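Local coordinates for protein 5-carboxyvanillate decarboxylase (Sphingomonas paucimobilis, PDB 4NI8) that binds a manganese ion and, as a carboxy-lyase of the amidohydrolase family, probably removes a carboxyl group from 5-carboxyvanillate, at residues A[50-55]-A[296-301]; A[11-16]-A[74-79]; A[4-9]-A[292-297]; A[142-147]-A[172-177]. All blocks are in the same frame, centred on the assembly; numbering follows the deposited sequence.

Contact 1. Residues A[50-55]-A[296-301]. With MN (manganese (II) ion), chain I; 1WB (5-methoxybenzene-1,3-dicarboxylic acid), chain J.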
# COMPACT_ATOMS: atom_id res chain seq x y z
N ILE A 50 6.13 -17.33 22.62
CA ILE A 50 7.09 -18.41 22.33
C ILE A 50 6.43 -19.77 22.51
O ILE A 50 6.53 -20.64 21.64
CB ILE A 50 8.38 -18.30 23.18
CG1 ILE A 50 9.28 -17.19 22.64
CG2 ILE A 50 9.15 -19.62 23.16
CD1 ILE A 50 10.44 -16.86 23.55
N GLY A 51 5.71 -19.96 23.61
CA GLY A 51 5.01 -21.21 23.85
C GLY A 51 4.00 -21.53 22.77
O GLY A 51 3.88 -22.66 22.32
N ARG A 52 3.26 -20.52 22.33
CA ARG A 52 2.24 -20.74 21.31
C ARG A 52 2.86 -21.07 19.96
O ARG A 52 2.36 -21.94 19.24
CB ARG A 52 1.30 -19.54 21.22
CG ARG A 52 0.59 -19.27 22.54
CD ARG A 52 -0.92 -19.31 22.35
NE ARG A 52 -1.39 -18.20 21.52
CZ ARG A 52 -2.46 -18.27 20.74
NH1 ARG A 52 -3.18 -19.39 20.68
NH2 ARG A 52 -2.82 -17.22 20.02
N LEU A 53 3.95 -20.40 19.62
CA LEU A 53 4.65 -20.67 18.37
C LEU A 53 5.28 -22.06 18.40
O LEU A 53 5.30 -22.76 17.39
CB LEU A 53 5.73 -19.63 18.11
CG LEU A 53 5.23 -18.24 17.73
CD1 LEU A 53 6.36 -17.24 17.95
CD2 LEU A 53 4.79 -18.24 16.27
N SER A 54 5.78 -22.46 19.57
CA SER A 54 6.52 -23.73 19.69
C SER A 54 5.59 -24.94 19.65
O SER A 54 5.96 -26.02 19.19
CB SER A 54 7.33 -23.76 20.99
OG SER A 54 8.27 -22.70 21.01
N ASP A 55 4.38 -24.75 20.15
CA ASP A 55 3.42 -25.84 20.24
C ASP A 55 2.88 -26.23 18.87
O ASP A 55 2.42 -25.39 18.11
CB ASP A 55 2.26 -25.44 21.14
CG ASP A 55 1.07 -26.37 20.99
OD1 ASP A 55 1.22 -27.57 21.31
OD2 ASP A 55 0.00 -25.89 20.56
N ILE A 296 -4.96 -18.73 8.32
CA ILE A 296 -5.37 -18.23 9.61
C ILE A 296 -4.41 -17.16 10.13
O ILE A 296 -4.85 -16.16 10.68
CB ILE A 296 -5.43 -19.36 10.67
CG1 ILE A 296 -6.44 -20.43 10.26
CG2 ILE A 296 -5.80 -18.81 12.05
CD1 ILE A 296 -6.25 -21.76 11.00
N ASP A 297 -3.11 -17.39 9.94
CA ASP A 297 -2.06 -16.58 10.56
C ASP A 297 -1.96 -16.89 12.06
O ASP A 297 -1.66 -16.00 12.87
CB ASP A 297 -2.27 -15.08 10.31
CG ASP A 297 -0.99 -14.35 9.95
OD1 ASP A 297 0.10 -14.87 10.27
OD2 ASP A 297 -1.09 -13.25 9.35
N TYR A 298 -2.18 -18.15 12.41
CA TYR A 298 -2.01 -18.62 13.78
C TYR A 298 -0.52 -18.62 14.09
O TYR A 298 0.29 -18.93 13.22
CB TYR A 298 -2.57 -20.04 13.90
CG TYR A 298 -2.52 -20.62 15.29
CD1 TYR A 298 -3.53 -20.37 16.21
CD2 TYR A 298 -1.44 -21.42 15.69
CE1 TYR A 298 -3.49 -20.90 17.49
CE2 TYR A 298 -1.39 -21.95 16.96
CZ TYR A 298 -2.41 -21.70 17.85
OH TYR A 298 -2.34 -22.24 19.12
N PRO A 299 -0.14 -18.29 15.34
CA PRO A 299 -0.94 -17.95 16.52
C PRO A 299 -1.14 -16.44 16.69
O PRO A 299 -1.61 -16.02 17.75
CB PRO A 299 -0.08 -18.48 17.67
CG PRO A 299 1.32 -18.23 17.20
CD PRO A 299 1.29 -18.46 15.69
N TYR A 300 -0.82 -15.65 15.67
CA TYR A 300 -0.99 -14.20 15.76
C TYR A 300 -2.45 -13.80 15.56
O TYR A 300 -2.86 -12.70 15.95
CB TYR A 300 -0.09 -13.50 14.75
CG TYR A 300 1.36 -13.84 14.95
CD1 TYR A 300 2.10 -13.23 15.95
CD2 TYR A 300 1.99 -14.79 14.15
CE1 TYR A 300 3.43 -13.54 16.15
CE2 TYR A 300 3.32 -15.11 14.35
CZ TYR A 300 4.03 -14.48 15.35
OH TYR A 300 5.36 -14.80 15.55
N GLN A 301 -3.22 -14.69 14.95
CA GLN A 301 -4.68 -14.56 14.86
C GLN A 301 -5.27 -15.86 15.35
O GLN A 301 -4.66 -16.91 15.17
CB GLN A 301 -5.12 -14.39 13.41
CG GLN A 301 -4.46 -13.25 12.68
CD GLN A 301 -5.43 -12.16 12.29
OE1 GLN A 301 -6.64 -12.27 12.49
NE2 GLN A 301 -4.90 -11.11 11.72
MN MN I . 2.06 -14.34 9.44
C1 1WB J . 2.59 -10.40 13.90
CO1 1WB J . 1.74 -10.53 12.79
CO2 1WB J . 3.83 -11.04 13.90
CM1 1WB J . 2.15 -11.29 11.71
CM2 1WB J . 4.23 -11.81 12.79
OM 1WB J . 5.43 -12.46 12.75
CZ 1WB J . 3.39 -11.93 11.70
CC 1WB J . 2.14 -9.60 15.05
CV 1WB J . 6.40 -12.23 13.75
O1 1WB J . 0.91 -9.44 15.24
O2 1WB J . 2.99 -9.07 15.82
CCC 1WB J . 1.34 -11.30 10.45
O11 1WB J . 1.62 -12.17 9.59
O22 1WB J . 0.42 -10.47 10.31
O HOH W 1 -0.00 -23.25 19.90
O HOH W 2 3.00 -14.15 11.28
O HOH W 3 2.79 -16.39 9.94
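R52 and L53, near the end of the short helix 49-54, pack against the loop 298-300 that follows the eighth strand of this amidohydrolase TIM barrel, at the end where the metal site lies. R52 comes first. Bent at chi2 and chi3, its chain runs past P299 in the opposite direction, and P299 CB ends over one face of the guanidinium, offset toward its rim. NH2 of R52 sits 2.8 Å from P299 O, yet the angle is too poor for a hydrogen bond; NH1 lies near Y298 OH, also without bonding, and the guanidinium and phenol planes stand 77° apart. The backbone O of R52 is reached through a water, which donates to it and to D55 OD2 and accepts from Y298 OH at 2.7 Å.

L53 follows, crossing P299 and Y300 at about right angles. Its CD2 meets P299 CD at 3.6 Å and approaches the Y300 ring obliquely. P299, after a cis peptide bond, is thus pressed against the helix, CB toward R52 and the CG/CD side toward L53, and its CB also covers the centre of one face of the Y298 ring. Behind L53, Y300 lays its own ring over the bound 5-methoxybenzene-1,3-dicarboxylic acid, which takes hydrogen bonds from R46 and from R238 of the second subunit. Y300 OH is hydrogen-bonded to T77 OG1, and it lies 3.3 Å from the ligand methyl CV.

Contact 2. Residues A[11-16]-A[74-79]. With 1WB (5-methoxybenzene-1,3-dicarboxylic acid), chain J.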
# COMPACT_ATOMS: atom_id res chain seq x y z
N VAL A 11 5.45 -21.31 13.24
CA VAL A 11 5.97 -22.23 14.26
C VAL A 11 7.39 -21.80 14.58
O VAL A 11 8.01 -21.07 13.79
CB VAL A 11 5.95 -23.70 13.73
CG1 VAL A 11 6.98 -23.89 12.61
CG2 VAL A 11 6.17 -24.71 14.85
N THR A 12 7.91 -22.20 15.73
CA THR A 12 9.34 -22.03 15.95
C THR A 12 9.91 -23.27 16.62
O THR A 12 9.18 -24.19 17.00
CB THR A 12 9.67 -20.75 16.75
OG1 THR A 12 11.08 -20.52 16.73
CG2 THR A 12 9.20 -20.89 18.20
N PHE A 13 11.24 -23.30 16.74
CA PHE A 13 11.93 -24.42 17.35
C PHE A 13 12.96 -23.85 18.32
O PHE A 13 13.42 -22.72 18.14
CB PHE A 13 12.62 -25.26 16.28
CG PHE A 13 11.69 -25.68 15.18
CD1 PHE A 13 10.84 -26.76 15.35
CD2 PHE A 13 11.65 -24.98 13.99
CE1 PHE A 13 9.97 -27.14 14.34
CE2 PHE A 13 10.78 -25.35 12.98
CZ PHE A 13 9.94 -26.44 13.16
N GLN A 14 13.29 -24.63 19.35
CA GLN A 14 14.15 -24.14 20.42
C GLN A 14 15.49 -23.51 19.97
O GLN A 14 15.87 -22.46 20.49
CB GLN A 14 14.36 -25.21 21.51
CG GLN A 14 14.78 -24.63 22.86
CD GLN A 14 13.81 -23.56 23.36
OE1 GLN A 14 12.59 -23.71 23.26
NE2 GLN A 14 14.36 -22.47 23.89
N PRO A 15 16.21 -24.14 19.00
CA PRO A 15 17.49 -23.53 18.62
C PRO A 15 17.35 -22.12 18.06
O PRO A 15 18.21 -21.26 18.32
CB PRO A 15 18.02 -24.49 17.55
CG PRO A 15 17.41 -25.81 17.90
CD PRO A 15 16.03 -25.47 18.38
N VAL A 16 16.27 -21.88 17.32
CA VAL A 16 16.01 -20.54 16.78
C VAL A 16 15.60 -19.59 17.91
O VAL A 16 16.08 -18.46 17.98
CB VAL A 16 14.93 -20.57 15.69
CG1 VAL A 16 14.69 -19.16 15.13
CG2 VAL A 16 15.34 -21.52 14.58
N LEU A 74 2.94 -25.23 7.89
CA LEU A 74 3.78 -24.57 8.88
C LEU A 74 4.96 -23.82 8.26
O LEU A 74 5.52 -24.28 7.28
CB LEU A 74 4.34 -25.62 9.86
CG LEU A 74 3.32 -26.45 10.65
CD1 LEU A 74 4.01 -27.56 11.44
CD2 LEU A 74 2.52 -25.54 11.58
N SER A 75 5.33 -22.69 8.85
CA SER A 75 6.50 -21.92 8.42
C SER A 75 7.24 -21.37 9.63
O SER A 75 6.62 -20.95 10.59
CB SER A 75 6.08 -20.76 7.49
OG SER A 75 4.90 -20.12 7.97
N LEU A 76 8.57 -21.39 9.60
CA LEU A 76 9.33 -20.74 10.65
C LEU A 76 8.94 -19.27 10.73
O LEU A 76 8.98 -18.54 9.74
CB LEU A 76 10.84 -20.88 10.43
CG LEU A 76 11.68 -20.16 11.49
CD1 LEU A 76 11.48 -20.81 12.85
CD2 LEU A 76 13.15 -20.18 11.08
N THR A 77 8.54 -18.86 11.93
CA THR A 77 7.98 -17.54 12.15
C THR A 77 8.97 -16.43 11.79
O THR A 77 10.19 -16.59 11.94
CB THR A 77 7.53 -17.42 13.62
OG1 THR A 77 6.79 -16.20 13.78
CG2 THR A 77 8.73 -17.45 14.59
N ALA A 78 8.45 -15.31 11.29
CA ALA A 78 9.31 -14.15 11.03
C ALA A 78 9.97 -13.70 12.34
O ALA A 78 9.35 -13.81 13.39
CB ALA A 78 8.48 -13.02 10.42
N PRO A 79 11.22 -13.21 12.28
CA PRO A 79 12.05 -12.91 11.11
C PRO A 79 12.87 -14.10 10.59
O PRO A 79 13.88 -13.89 9.91
CB PRO A 79 13.01 -11.83 11.65
CG PRO A 79 13.21 -12.23 13.08
CD PRO A 79 11.87 -12.77 13.54
C1 1WB J . 2.59 -10.40 13.90
CO1 1WB J . 1.74 -10.53 12.79
CO2 1WB J . 3.83 -11.04 13.90
CM1 1WB J . 2.15 -11.29 11.71
CM2 1WB J . 4.23 -11.81 12.79
OM 1WB J . 5.43 -12.46 12.75
CZ 1WB J . 3.39 -11.93 11.70
CC 1WB J . 2.14 -9.60 15.05
CV 1WB J . 6.40 -12.23 13.75
O1 1WB J . 0.91 -9.44 15.24
O2 1WB J . 2.99 -9.07 15.82
CCC 1WB J . 1.34 -11.30 10.45
O11 1WB J . 1.62 -12.17 9.59
O22 1WB J . 0.42 -10.47 10.31
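V11 and L76 pair as neighbours in the parallel barrel sheet, and V11 uses both of its backbone polar atoms on the partner strand. V11 N donates to S75 O at 2.9 Å, from a position tilted 29° out of the carbonyl plane; V11 O in turn accepts from T77 N at 2.9 Å, in the carbonyl plane. The same oxygen receives a CA-H...O contact from L76 CA, 3.4 Å away. S75 N is taken by E9 O, two residues before V11 on strand 5-11, and T12 shares a backbone hydrogen bond with L53 of helix 49-54.

Beyond the bridge the chains part, and only side chains span the gap. L76 CD1 collects the approaches: T12 OG1 at 3.9 Å, V16 CG1 at 4.3 Å, and the F13 ring, which it meets obliquely. With CG anti to the backbone N (chi1 178°), L76 carries that methyl toward the start of helix 14-23. On the other side of the bridge V11 CG1 rests against L74 CB.

T77 keeps its methyl CG2 by T12 CB, while its OG1 is satisfied by Y300. A78 O comes within 3.4 Å of the ligand methyl CV. The chemistry is therefore divided: a backbone bridge with its donors and acceptors paired lies at the end of strand 71-76, and the residues just after it line the methoxy side of the active-site pocket.

Contact 3. Residues A[4-9]-A[292-297]. With MN (manganese (II) ion), chain I; 1WB (5-methoxybenzene-1,3-dicarboxylic acid), chain J.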
# COMPACT_ATOMS: atom_id res chain seq x y z
N LEU A 4 -10.11 -27.86 4.91
CA LEU A 4 -9.44 -26.61 5.26
C LEU A 4 -7.93 -26.79 5.47
O LEU A 4 -7.49 -27.46 6.41
CB LEU A 4 -10.07 -26.05 6.53
CG LEU A 4 -11.45 -25.43 6.35
CD1 LEU A 4 -12.19 -25.36 7.69
CD2 LEU A 4 -11.34 -24.05 5.75
N ILE A 5 -7.15 -26.19 4.57
CA ILE A 5 -5.70 -26.15 4.70
C ILE A 5 -5.24 -24.71 4.94
O ILE A 5 -5.25 -23.89 4.03
CB ILE A 5 -5.03 -26.69 3.42
CG1 ILE A 5 -5.46 -28.15 3.18
CG2 ILE A 5 -3.52 -26.59 3.52
CD1 ILE A 5 -4.94 -28.76 1.89
N ALA A 6 -4.84 -24.40 6.18
CA ALA A 6 -4.40 -23.04 6.53
C ALA A 6 -2.94 -22.82 6.09
O ALA A 6 -2.05 -23.60 6.44
CB ALA A 6 -4.55 -22.84 8.02
N THR A 7 -2.69 -21.77 5.31
CA THR A 7 -1.40 -21.67 4.63
C THR A 7 -0.35 -20.70 5.20
O THR A 7 0.74 -20.60 4.65
CB THR A 7 -1.58 -21.33 3.13
OG1 THR A 7 -2.36 -20.14 2.99
CG2 THR A 7 -2.28 -22.48 2.40
N GLU A 8 -0.67 -19.98 6.28
CA GLU A 8 0.32 -19.07 6.87
C GLU A 8 0.44 -19.25 8.38
O GLU A 8 0.23 -18.32 9.15
CB GLU A 8 -0.00 -17.60 6.56
CG GLU A 8 1.22 -16.69 6.75
CD GLU A 8 0.91 -15.22 6.59
OE1 GLU A 8 0.47 -14.81 5.48
OE2 GLU A 8 1.12 -14.47 7.56
N GLU A 9 0.82 -20.45 8.80
CA GLU A 9 0.73 -20.84 10.20
C GLU A 9 2.14 -20.94 10.76
O GLU A 9 2.92 -21.83 10.39
CB GLU A 9 -0.03 -22.16 10.32
CG GLU A 9 -1.30 -22.15 9.43
CD GLU A 9 -2.10 -20.84 9.58
OE1 GLU A 9 -2.49 -20.24 8.55
OE2 GLU A 9 -2.33 -20.41 10.72
N VAL A 292 -6.28 -17.73 -5.16
CA VAL A 292 -6.56 -17.27 -3.79
C VAL A 292 -6.64 -18.44 -2.82
O VAL A 292 -7.35 -19.41 -3.06
CB VAL A 292 -7.89 -16.47 -3.72
CG1 VAL A 292 -8.11 -15.94 -2.32
CG2 VAL A 292 -7.89 -15.32 -4.75
N MET A 293 -5.91 -18.35 -1.70
CA MET A 293 -5.89 -19.42 -0.71
C MET A 293 -6.27 -18.90 0.66
O MET A 293 -6.01 -17.75 1.00
CB MET A 293 -4.49 -20.05 -0.64
CG MET A 293 -4.09 -20.82 -1.90
SD MET A 293 -2.38 -21.43 -1.80
CE MET A 293 -1.50 -19.92 -2.20
N TRP A 294 -6.87 -19.77 1.47
CA TRP A 294 -7.21 -19.42 2.83
C TRP A 294 -6.03 -19.63 3.78
O TRP A 294 -5.17 -20.49 3.56
CB TRP A 294 -8.41 -20.26 3.27
CG TRP A 294 -8.83 -20.10 4.70
CD1 TRP A 294 -9.50 -19.04 5.25
CD2 TRP A 294 -8.65 -21.05 5.75
NE1 TRP A 294 -9.73 -19.27 6.59
CE2 TRP A 294 -9.23 -20.50 6.92
CE3 TRP A 294 -8.05 -22.32 5.83
CZ2 TRP A 294 -9.23 -21.17 8.15
CZ3 TRP A 294 -8.05 -22.99 7.05
CH2 TRP A 294 -8.63 -22.41 8.19
N ALA A 295 -6.00 -18.81 4.83
CA ALA A 295 -5.02 -18.97 5.91
C ALA A 295 -5.60 -18.41 7.20
O ALA A 295 -6.62 -17.72 7.18
CB ALA A 295 -3.71 -18.26 5.56
N ILE A 296 -4.96 -18.73 8.32
CA ILE A 296 -5.37 -18.23 9.61
C ILE A 296 -4.41 -17.16 10.13
O ILE A 296 -4.85 -16.16 10.68
CB ILE A 296 -5.43 -19.36 10.67
CG1 ILE A 296 -6.44 -20.43 10.26
CG2 ILE A 296 -5.80 -18.81 12.05
CD1 ILE A 296 -6.25 -21.76 11.00
N ASP A 297 -3.11 -17.39 9.94
CA ASP A 297 -2.06 -16.58 10.56
C ASP A 297 -1.96 -16.89 12.06
O ASP A 297 -1.66 -16.00 12.87
CB ASP A 297 -2.27 -15.08 10.31
CG ASP A 297 -0.99 -14.35 9.95
OD1 ASP A 297 0.10 -14.87 10.27
OD2 ASP A 297 -1.09 -13.25 9.35
MN MN I . 2.06 -14.34 9.44
C1 1WB J . 2.59 -10.40 13.90
CO1 1WB J . 1.74 -10.53 12.79
CO2 1WB J . 3.83 -11.04 13.90
CM1 1WB J . 2.15 -11.29 11.71
CM2 1WB J . 4.23 -11.81 12.79
OM 1WB J . 5.43 -12.46 12.75
CZ 1WB J . 3.39 -11.93 11.70
CC 1WB J . 2.14 -9.60 15.05
CV 1WB J . 6.40 -12.23 13.75
O1 1WB J . 0.91 -9.44 15.24
O2 1WB J . 2.99 -9.07 15.82
CCC 1WB J . 1.34 -11.30 10.45
O11 1WB J . 1.62 -12.17 9.59
O22 1WB J . 0.42 -10.47 10.31
O HOH W 4 -5.80 -22.69 1.77
O HOH W 3 2.79 -16.39 9.94
O HOH W 2 3.00 -14.15 11.28
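E8 and D297 run alongside each other toward the manganese ion, their carboxylate planes turned 77° apart. E8 OE2 binds it at 2.1 Å and D297 OD1 at 2.2 Å, so two oxygens only 2.9 Å apart are held together by the metal. The extended E8 chain, its CG anti to the backbone N (chi1 -161°), delivers OE2 there, while OE1 is hydrogen-bonded to Y172 and S272; D297 OD2 accepts from H227 NE2.

E9, by contrast, is bent at chi2 and crosses I296 at about a right angle. Its OE1 accepts from I296 N (2.9 Å) and D297 N (3.2 Å), both on the syn side, and from E8 N above the carboxylate plane; OE2 takes Y298 N.

Further from the metal, W294 O receives both T7 N and T7 OG1, the hydroxyl from well above the carbonyl plane. The indole turns one face to L4, whose CD2 stands 3.8 Å from the six-membered ring centroid, while A6 CB touches CZ3 and I296 CD1.

This joins the first and last strands and closes the barrel. E9 acts as second shell, fixing the backbone of D297, and the cation probably offsets the charge of the two ligating carboxylates.

Contact 4. Residues A[142-147]-A[172-177]. With MN (manganese (II) ion), chain I; 1WB (5-methoxybenzene-1,3-dicarboxylic acid), chain J.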
# COMPACT_ATOMS: atom_id res chain seq x y z
N VAL A 142 9.69 -20.48 2.50
CA VAL A 142 9.24 -19.22 3.06
C VAL A 142 10.46 -18.35 3.36
O VAL A 142 11.52 -18.85 3.74
CB VAL A 142 8.41 -19.43 4.37
CG1 VAL A 142 9.26 -20.15 5.43
CG2 VAL A 142 7.91 -18.10 4.92
N ILE A 143 10.29 -17.05 3.16
CA ILE A 143 11.31 -16.07 3.51
C ILE A 143 10.55 -14.83 3.94
O ILE A 143 9.42 -14.62 3.50
CB ILE A 143 12.28 -15.79 2.32
CG1 ILE A 143 13.62 -15.23 2.82
CG2 ILE A 143 11.66 -14.85 1.28
CD1 ILE A 143 14.39 -16.20 3.73
N ASN A 144 11.15 -14.02 4.82
CA ASN A 144 10.44 -12.87 5.35
C ASN A 144 10.95 -11.57 4.79
O ASN A 144 11.96 -11.05 5.25
CB ASN A 144 10.54 -12.85 6.87
CG ASN A 144 10.17 -14.18 7.47
OD1 ASN A 144 8.99 -14.53 7.54
ND2 ASN A 144 11.17 -14.95 7.86
N SER A 145 10.22 -11.05 3.81
CA SER A 145 10.61 -9.90 2.99
C SER A 145 12.12 -9.70 2.90
O SER A 145 12.83 -10.63 2.55
CB SER A 145 9.85 -8.64 3.40
OG SER A 145 9.87 -7.69 2.34
N HIS A 146 12.62 -8.52 3.24
CA HIS A 146 14.01 -8.16 2.92
C HIS A 146 15.07 -9.00 3.65
O HIS A 146 14.81 -9.59 4.69
CB HIS A 146 14.27 -6.67 3.22
CG HIS A 146 14.52 -6.38 4.68
ND1 HIS A 146 15.78 -6.42 5.24
CD2 HIS A 146 13.68 -6.01 5.67
CE1 HIS A 146 15.71 -6.10 6.52
NE2 HIS A 146 14.44 -5.85 6.81
N THR A 147 16.27 -9.04 3.08
CA THR A 147 17.44 -9.51 3.82
C THR A 147 18.56 -8.49 3.67
O THR A 147 18.82 -8.01 2.57
CB THR A 147 17.93 -10.88 3.32
OG1 THR A 147 16.86 -11.82 3.41
CG2 THR A 147 19.09 -11.39 4.18
N TYR A 172 6.75 -18.51 -0.38
CA TYR A 172 5.86 -17.61 0.35
C TYR A 172 6.73 -16.49 0.87
O TYR A 172 7.63 -16.72 1.68
CB TYR A 172 5.25 -18.37 1.53
CG TYR A 172 3.95 -17.82 2.07
CD1 TYR A 172 3.83 -16.48 2.46
CD2 TYR A 172 2.84 -18.64 2.19
CE1 TYR A 172 2.63 -15.98 2.95
CE2 TYR A 172 1.64 -18.15 2.68
CZ TYR A 172 1.54 -16.82 3.05
OH TYR A 172 0.35 -16.34 3.55
N ILE A 173 6.50 -15.26 0.39
CA ILE A 173 7.24 -14.13 0.93
C ILE A 173 6.38 -13.49 2.02
O ILE A 173 5.44 -12.72 1.73
CB ILE A 173 7.62 -13.09 -0.15
CG1 ILE A 173 8.56 -13.72 -1.19
CG2 ILE A 173 8.28 -11.87 0.49
CD1 ILE A 173 9.01 -12.77 -2.31
N HIS A 174 6.70 -13.84 3.26
CA HIS A 174 6.00 -13.38 4.45
C HIS A 174 6.56 -12.00 4.84
O HIS A 174 7.68 -11.67 4.47
CB HIS A 174 6.26 -14.40 5.57
CG HIS A 174 5.48 -14.15 6.83
ND1 HIS A 174 5.91 -13.29 7.81
CD2 HIS A 174 4.30 -14.66 7.26
CE1 HIS A 174 5.03 -13.26 8.79
NE2 HIS A 174 4.04 -14.08 8.48
N PRO A 175 5.78 -11.19 5.58
CA PRO A 175 6.35 -9.90 6.01
C PRO A 175 7.46 -10.00 7.06
O PRO A 175 7.65 -11.03 7.71
CB PRO A 175 5.15 -9.18 6.64
CG PRO A 175 3.95 -9.82 6.01
CD PRO A 175 4.33 -11.26 5.84
N ARG A 176 8.20 -8.90 7.20
CA ARG A 176 8.91 -8.57 8.43
C ARG A 176 8.82 -7.06 8.52
O ARG A 176 8.19 -6.44 7.66
CB ARG A 176 10.37 -9.04 8.40
CG ARG A 176 11.18 -8.49 7.23
CD ARG A 176 12.62 -9.02 7.26
NE ARG A 176 13.36 -8.51 8.42
CZ ARG A 176 14.68 -8.59 8.55
NH1 ARG A 176 15.41 -9.15 7.59
NH2 ARG A 176 15.28 -8.10 9.64
N ALA A 177 9.40 -6.46 9.56
CA ALA A 177 9.27 -5.01 9.70
C ALA A 177 9.97 -4.30 8.54
O ALA A 177 10.90 -4.85 7.94
CB ALA A 177 9.83 -4.56 11.05
MN MN I . 2.06 -14.34 9.44
C1 1WB J . 2.59 -10.40 13.90
CO1 1WB J . 1.74 -10.53 12.79
CO2 1WB J . 3.83 -11.04 13.90
CM1 1WB J . 2.15 -11.29 11.71
CM2 1WB J . 4.23 -11.81 12.79
OM 1WB J . 5.43 -12.46 12.75
CZ 1WB J . 3.39 -11.93 11.70
CC 1WB J . 2.14 -9.60 15.05
CV 1WB J . 6.40 -12.23 13.75
O1 1WB J . 0.91 -9.44 15.24
O2 1WB J . 2.99 -9.07 15.82
CCC 1WB J . 1.34 -11.30 10.45
O11 1WB J . 1.62 -12.17 9.59
O22 1WB J . 0.42 -10.47 10.31
O HOH W 5 13.45 -4.83 9.29
O HOH W 2 3.00 -14.15 11.28
O HOH W 3 2.79 -16.39 9.94
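H146 and R176 stack where the two chains leave the sheet: the guanidinium lies flat on the imidazole, centres 3.7 Å and planes 13° apart, with H146 NE2 over its centre. R176 NH1 donates to H146 O at 3.0 Å, from above the carbonyl plane, and R176 NE forms a salt bridge with D32.

The tight part is the parallel pairing of 142-144 with 172-174. I143 N bonds to Y172 O, H174 N to I143 O, and S145 N to H174 O at 2.7 Å, all nearly along the C=O axis. I143 and I173 share one face of the sheet; V142, N144, Y172 and H174 the other, where the N144 amide stands almost perpendicular to the H174 ring.

Beyond the strands regular pairing gives way to the stack and one water bridging H146 NE2 and A177 O; H146 ND1, hydrogen-bonded to D149 N, also positions the ring.

H174 ND1 donates to P175 O on a lone pair, which fixes the ring's rotation and leaves NE2 to bind manganese at 2.2 Å. Helix 158-167 connects the two strands in a beta-alpha-beta unit, and a metal-binding histidine ending the second strand is in keeping with the amidohydrolase barrel.

All four contacts reach the same ligand pocket; contacts 3 and 4 are wholly buried, while R52 in contact 1 and F13 in contact 2 are partly exposed. On the barrel sheet, contact 4 is regular parallel pairing, contact 2 a single bridge, and contact 3 closes the barrel through E9's carboxylate, T7 and the shared metal, with packing on W294. Contact 1, its centre about 15 Å from that of the chain, joins helix and loop with apolar packing and one water, without a direct hydrogen bond. Contacts 1 and 3 share I296 and D297, and contacts 1, 3 and 4 touch the manganese. Contact 2 has no metal ligand; its A78 CB packs on N144 OD1 of contact 4.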